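Local coordinates for conserved domain protein (Bacillus anthracis, PDB 3FBQ), which is of unknown function but is built largely of beta strands and matches uncharacterised families of the E-set clan, at residues D80-S85 with H106-K111; L178-E183 with I224-T229. All coordinates share one frame; numbering follows the deposited sequence.

Contact 1. Residues D80-S85 with H106-K111; sequences DAHGSS and HHDSNK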
# COMPACT_ATOMS: atom_id res chain seq x y z
N ASP A 80 -11.45 -10.65 -11.17
CA ASP A 80 -12.26 -10.48 -12.40
C ASP A 80 -13.29 -9.36 -12.24
O ASP A 80 -14.36 -9.35 -12.89
CB ASP A 80 -13.06 -11.73 -12.66
CG ASP A 80 -12.39 -12.70 -13.61
OD1 ASP A 80 -12.16 -12.33 -14.79
OD2 ASP A 80 -12.17 -13.88 -13.22
N ALA A 81 -13.02 -8.43 -11.32
CA ALA A 81 -13.79 -7.19 -11.26
C ALA A 81 -13.43 -6.58 -12.58
O ALA A 81 -12.30 -6.78 -13.09
CB ALA A 81 -13.29 -6.32 -10.14
N HIS A 82 -14.34 -5.88 -13.22
CA HIS A 82 -13.78 -5.22 -14.36
C HIS A 82 -13.19 -3.92 -13.83
O HIS A 82 -12.08 -3.92 -13.33
CB HIS A 82 -14.70 -5.28 -15.57
CG HIS A 82 -14.75 -6.67 -16.16
ND1 HIS A 82 -14.03 -7.04 -17.28
CD2 HIS A 82 -15.34 -7.81 -15.71
CE1 HIS A 82 -14.22 -8.33 -17.53
NE2 HIS A 82 -15.01 -8.82 -16.59
N GLY A 83 -13.89 -2.83 -13.72
CA GLY A 83 -13.22 -1.84 -12.84
C GLY A 83 -13.59 -2.17 -11.42
O GLY A 83 -14.31 -3.14 -11.16
N SER A 84 -13.15 -1.37 -10.48
CA SER A 84 -13.79 -1.44 -9.17
C SER A 84 -13.70 -0.15 -8.41
O SER A 84 -12.71 0.59 -8.58
CB SER A 84 -13.19 -2.56 -8.34
OG SER A 84 -12.06 -2.09 -7.66
N SER A 85 -14.72 0.13 -7.60
CA SER A 85 -14.63 1.19 -6.60
C SER A 85 -14.98 0.75 -5.18
O SER A 85 -15.42 -0.37 -4.96
CB SER A 85 -15.39 2.44 -7.04
OG SER A 85 -16.76 2.27 -7.30
N HIS A 106 -17.79 -3.76 -8.08
CA HIS A 106 -17.16 -4.08 -9.33
C HIS A 106 -17.96 -3.39 -10.50
O HIS A 106 -19.09 -2.94 -10.27
CB HIS A 106 -17.09 -5.58 -9.46
CG HIS A 106 -18.36 -6.19 -9.93
ND1 HIS A 106 -19.29 -6.72 -9.07
CD2 HIS A 106 -18.87 -6.33 -11.18
CE1 HIS A 106 -20.31 -7.19 -9.77
NE2 HIS A 106 -20.08 -6.97 -11.05
N HIS A 107 -17.36 -3.22 -11.69
CA HIS A 107 -18.05 -2.61 -12.86
C HIS A 107 -18.03 -3.56 -14.06
O HIS A 107 -17.90 -3.19 -15.22
CB HIS A 107 -17.47 -1.25 -13.22
CG HIS A 107 -17.36 -0.35 -12.05
ND1 HIS A 107 -16.19 0.30 -11.71
CD2 HIS A 107 -18.27 -0.03 -11.10
CE1 HIS A 107 -16.39 1.01 -10.61
NE2 HIS A 107 -17.63 0.80 -10.21
N ASP A 108 -18.14 -4.82 -13.73
CA ASP A 108 -18.48 -5.81 -14.67
C ASP A 108 -19.96 -5.49 -15.01
O ASP A 108 -20.78 -5.26 -14.12
CB ASP A 108 -18.27 -7.14 -13.98
CG ASP A 108 -18.68 -8.30 -14.81
OD1 ASP A 108 -19.09 -8.09 -16.00
OD2 ASP A 108 -18.60 -9.45 -14.25
N SER A 109 -20.25 -5.40 -16.31
CA SER A 109 -21.62 -5.26 -16.83
C SER A 109 -22.72 -6.07 -16.12
O SER A 109 -23.71 -5.53 -15.72
CB SER A 109 -21.64 -5.65 -18.28
OG SER A 109 -22.54 -4.82 -18.90
N ASN A 110 -22.54 -7.37 -15.98
CA ASN A 110 -23.48 -8.16 -15.18
C ASN A 110 -23.00 -8.38 -13.76
O ASN A 110 -21.77 -8.39 -13.46
CB ASN A 110 -23.72 -9.53 -15.79
CG ASN A 110 -23.72 -9.50 -17.30
OD1 ASN A 110 -24.44 -8.68 -17.91
ND2 ASN A 110 -22.89 -10.37 -17.93
N LYS A 111 -23.97 -8.59 -12.88
CA LYS A 111 -23.67 -8.87 -11.53
C LYS A 111 -23.04 -10.28 -11.43
O LYS A 111 -23.07 -11.03 -12.38
CB LYS A 111 -24.89 -8.61 -10.62
CG LYS A 111 -26.13 -9.42 -10.89
CD LYS A 111 -27.39 -8.89 -10.14
CE LYS A 111 -28.59 -9.68 -10.58
NZ LYS A 111 -29.56 -9.93 -9.50
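Ala81 opens the contact with its CB against the CB of His106, 3.9 Å apart, where an antiparallel strand pair frays into loops: 84-92 is just beginning, 97-106 just ending. His82 comes next and runs obliquely across Asp108, its CD2 3.5 Å from Asp108 CB, with ring and carboxylate planes 55° apart. Asp108 CG is anti to its backbone N (chi1 176°), and the nearest carboxylate oxygen, OD1, is 4.2 Å from His82 NE2, so the pair meets by packing; a long, weak ion pair links Asp108 OD2 to Lys112. Gly83 supplies the backbone link: its O accepts from His107 N at 3.1 Å, the donor standing 53° out of the carbonyl plane. A CA-H...O contact joins the same carbonyl, His106 CA lying 3.5 Å from Gly83 O. Ser84 then pairs with His106 as a non-hydrogen-bonded antiparallel pair, CA to CA 4.3 Å. Its OG is bonded to Asn138 of the second subunit, which brings this strand end to a subunit interface. Last is Ser85, whose OG is held by the carbonyl oxygen of Asn214. Against that same OG the His107 imidazole turns its edge, and a weak hydrogen bond runs from His107 NE2 to Ser85 OG at 3.4 Å, close to the ring plane.

Contact 2. Residues L178-E183 with I224-T229; sequences LYYNQE and IRWSAT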
# COMPACT_ATOMS: atom_id res chain seq x y z
N LEU A 178 -29.88 2.07 -7.79
CA LEU A 178 -30.15 2.85 -9.03
C LEU A 178 -28.89 3.07 -9.89
O LEU A 178 -27.94 3.73 -9.46
CB LEU A 178 -30.83 4.19 -8.72
CG LEU A 178 -32.18 4.09 -7.99
CD1 LEU A 178 -32.68 5.47 -7.71
CD2 LEU A 178 -33.26 3.26 -8.66
N TYR A 179 -28.90 2.53 -11.10
CA TYR A 179 -27.84 2.79 -12.03
C TYR A 179 -28.21 3.92 -12.96
O TYR A 179 -29.29 3.97 -13.55
CB TYR A 179 -27.66 1.60 -12.89
CG TYR A 179 -27.19 0.39 -12.18
CD1 TYR A 179 -25.81 0.11 -12.06
CD2 TYR A 179 -28.13 -0.56 -11.68
CE1 TYR A 179 -25.38 -1.03 -11.46
CE2 TYR A 179 -27.69 -1.74 -11.06
CZ TYR A 179 -26.32 -1.96 -10.96
OH TYR A 179 -25.87 -3.11 -10.36
N TYR A 180 -27.28 4.82 -13.17
CA TYR A 180 -27.57 5.93 -14.03
C TYR A 180 -26.29 6.71 -14.43
O TYR A 180 -25.17 6.34 -14.05
CB TYR A 180 -28.56 6.81 -13.31
CG TYR A 180 -27.91 7.50 -12.14
CD1 TYR A 180 -27.74 6.85 -10.91
CD2 TYR A 180 -27.43 8.82 -12.28
CE1 TYR A 180 -27.11 7.51 -9.84
CE2 TYR A 180 -26.81 9.49 -11.21
CZ TYR A 180 -26.65 8.84 -10.02
OH TYR A 180 -26.07 9.54 -9.01
N ASN A 181 -26.46 7.79 -15.22
CA ASN A 181 -25.32 8.58 -15.73
C ASN A 181 -25.69 9.99 -16.04
O ASN A 181 -26.85 10.26 -16.27
CB ASN A 181 -24.68 7.97 -16.98
CG ASN A 181 -25.66 7.79 -18.08
OD1 ASN A 181 -26.26 8.73 -18.62
ND2 ASN A 181 -25.83 6.55 -18.44
N GLN A 182 -24.68 10.86 -16.05
CA GLN A 182 -24.84 12.27 -16.35
C GLN A 182 -24.22 12.45 -17.69
O GLN A 182 -23.22 11.79 -18.00
CB GLN A 182 -24.14 13.16 -15.31
CG GLN A 182 -22.69 12.84 -14.99
CD GLN A 182 -22.08 13.76 -13.91
OE1 GLN A 182 -21.06 14.46 -14.13
NE2 GLN A 182 -22.68 13.74 -12.72
N GLU A 183 -24.86 13.31 -18.49
CA GLU A 183 -24.28 13.91 -19.71
C GLU A 183 -24.21 15.45 -19.64
O GLU A 183 -25.11 16.10 -19.11
CB GLU A 183 -25.06 13.46 -20.92
CG GLU A 183 -24.86 12.00 -21.23
CD GLU A 183 -25.98 11.46 -22.11
OE1 GLU A 183 -26.35 12.15 -23.09
OE2 GLU A 183 -26.49 10.34 -21.83
N ILE A 224 -20.30 10.63 -16.67
CA ILE A 224 -19.97 9.64 -15.66
C ILE A 224 -21.17 8.67 -15.46
O ILE A 224 -22.26 9.11 -15.15
CB ILE A 224 -19.60 10.32 -14.25
CG1 ILE A 224 -18.61 11.50 -14.34
CG2 ILE A 224 -19.12 9.35 -13.23
CD1 ILE A 224 -17.62 11.41 -15.40
N ARG A 225 -20.96 7.37 -15.61
CA ARG A 225 -21.89 6.37 -15.11
C ARG A 225 -21.66 6.24 -13.63
O ARG A 225 -20.50 6.22 -13.19
CB ARG A 225 -21.66 5.03 -15.79
CG ARG A 225 -21.29 5.21 -17.29
CD ARG A 225 -21.44 3.95 -18.10
NE ARG A 225 -22.59 3.16 -17.63
CZ ARG A 225 -22.77 1.86 -17.90
NH1 ARG A 225 -21.86 1.21 -18.63
NH2 ARG A 225 -23.84 1.20 -17.43
N TRP A 226 -22.76 6.18 -12.86
CA TRP A 226 -22.74 6.13 -11.41
C TRP A 226 -23.69 5.06 -10.98
O TRP A 226 -24.54 4.59 -11.74
CB TRP A 226 -23.40 7.39 -10.82
CG TRP A 226 -22.85 8.70 -11.13
CD1 TRP A 226 -23.32 9.58 -12.07
CD2 TRP A 226 -21.81 9.34 -10.46
NE1 TRP A 226 -22.58 10.74 -12.04
CE2 TRP A 226 -21.63 10.60 -11.07
CE3 TRP A 226 -20.95 8.95 -9.42
CZ2 TRP A 226 -20.62 11.48 -10.66
CZ3 TRP A 226 -19.93 9.82 -9.02
CH2 TRP A 226 -19.77 11.06 -9.64
N SER A 227 -23.66 4.72 -9.70
CA SER A 227 -24.77 3.98 -9.11
C SER A 227 -24.85 4.23 -7.62
O SER A 227 -23.83 4.59 -6.98
CB SER A 227 -24.61 2.51 -9.39
OG SER A 227 -23.83 1.93 -8.38
N ALA A 228 -26.03 4.09 -7.03
CA ALA A 228 -26.12 4.30 -5.58
C ALA A 228 -26.96 3.25 -4.96
O ALA A 228 -27.82 2.61 -5.63
CB ALA A 228 -26.69 5.60 -5.31
N THR A 229 -26.78 3.05 -3.66
CA THR A 229 -27.62 2.02 -3.05
C THR A 229 -28.52 2.62 -2.01
O THR A 229 -28.11 3.52 -1.30
CB THR A 229 -26.75 0.91 -2.48
OG1 THR A 229 -25.75 0.64 -3.46
CG2 THR A 229 -27.61 -0.41 -2.21
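Tyr180 and Trp226 form the central hydrogen-bonded pair of two neighbouring antiparallel strands, 175-184 and 224-231, inside the eight-stranded sheet of the DUF5643 region. The backbone ladder comes first: Trp226 N donates a hydrogen bond to Tyr180 O at 2.7 Å, and Tyr180 N donates one back to Trp226 O with an N-H...O angle of 178°. A second two-bond ring joins Leu178 and Ala228, and Gln182 N extends the ladder to Ile224 O at 3.1 Å. In the non-hydrogen-bonded pairs between, CA-H groups face carbonyls, as where Ser227 CA lies 3.2 Å from Leu178 O. Aromatic packing dominates the middle of the Leu178, Tyr180, Trp226 and Ala228 face. With Tyr180 CG between the backbone N and carbonyl carbon (chi1 70°), one face of the phenol receives Trp226 CB in a CH-pi contact displaced toward the rim, nearest Tyr180 CZ at 3.6 Å. The indole has slid aside: its five-membered ring is inclined 25° to the phenol and little of one ring lies above the other, although Tyr180 CE2 reaches Trp226 CD1 at 3.6 Å. On the other face, Tyr179 CD1 packs on Ser227 CB at 3.8 Å. Polar bonds there converge on Glu167, which takes a salt bridge from Arg225 and a hydrogen bond from Asn181. The chemistry thus differs by face: mainly packing around Tyr180, whose OH is tied to Val197 O, and most side-chain hydrogen bonds and charge opposite.

Contact 1 is complete in the chain before contact 2 starts. Contact 1 lies at the frayed edge of the five-stranded sheet, contact 2 within the eight-stranded one. Their centres lie 14 Å apart and their nearest atoms about 6 Å, so they do not touch directly. Two intermediates bridge them. Arg52 donates to the carbonyl oxygens of His106 and Asp108 in contact 1, and its NE bonds the OH of Tyr179 in contact 2. Asn214 offers its carbonyl oxygen to Ser85 and its side-chain amide to Ser227. These shared partners place both contacts at the junction between the two sheets; no functional site has been assigned to the protein, so the relation is described as structural.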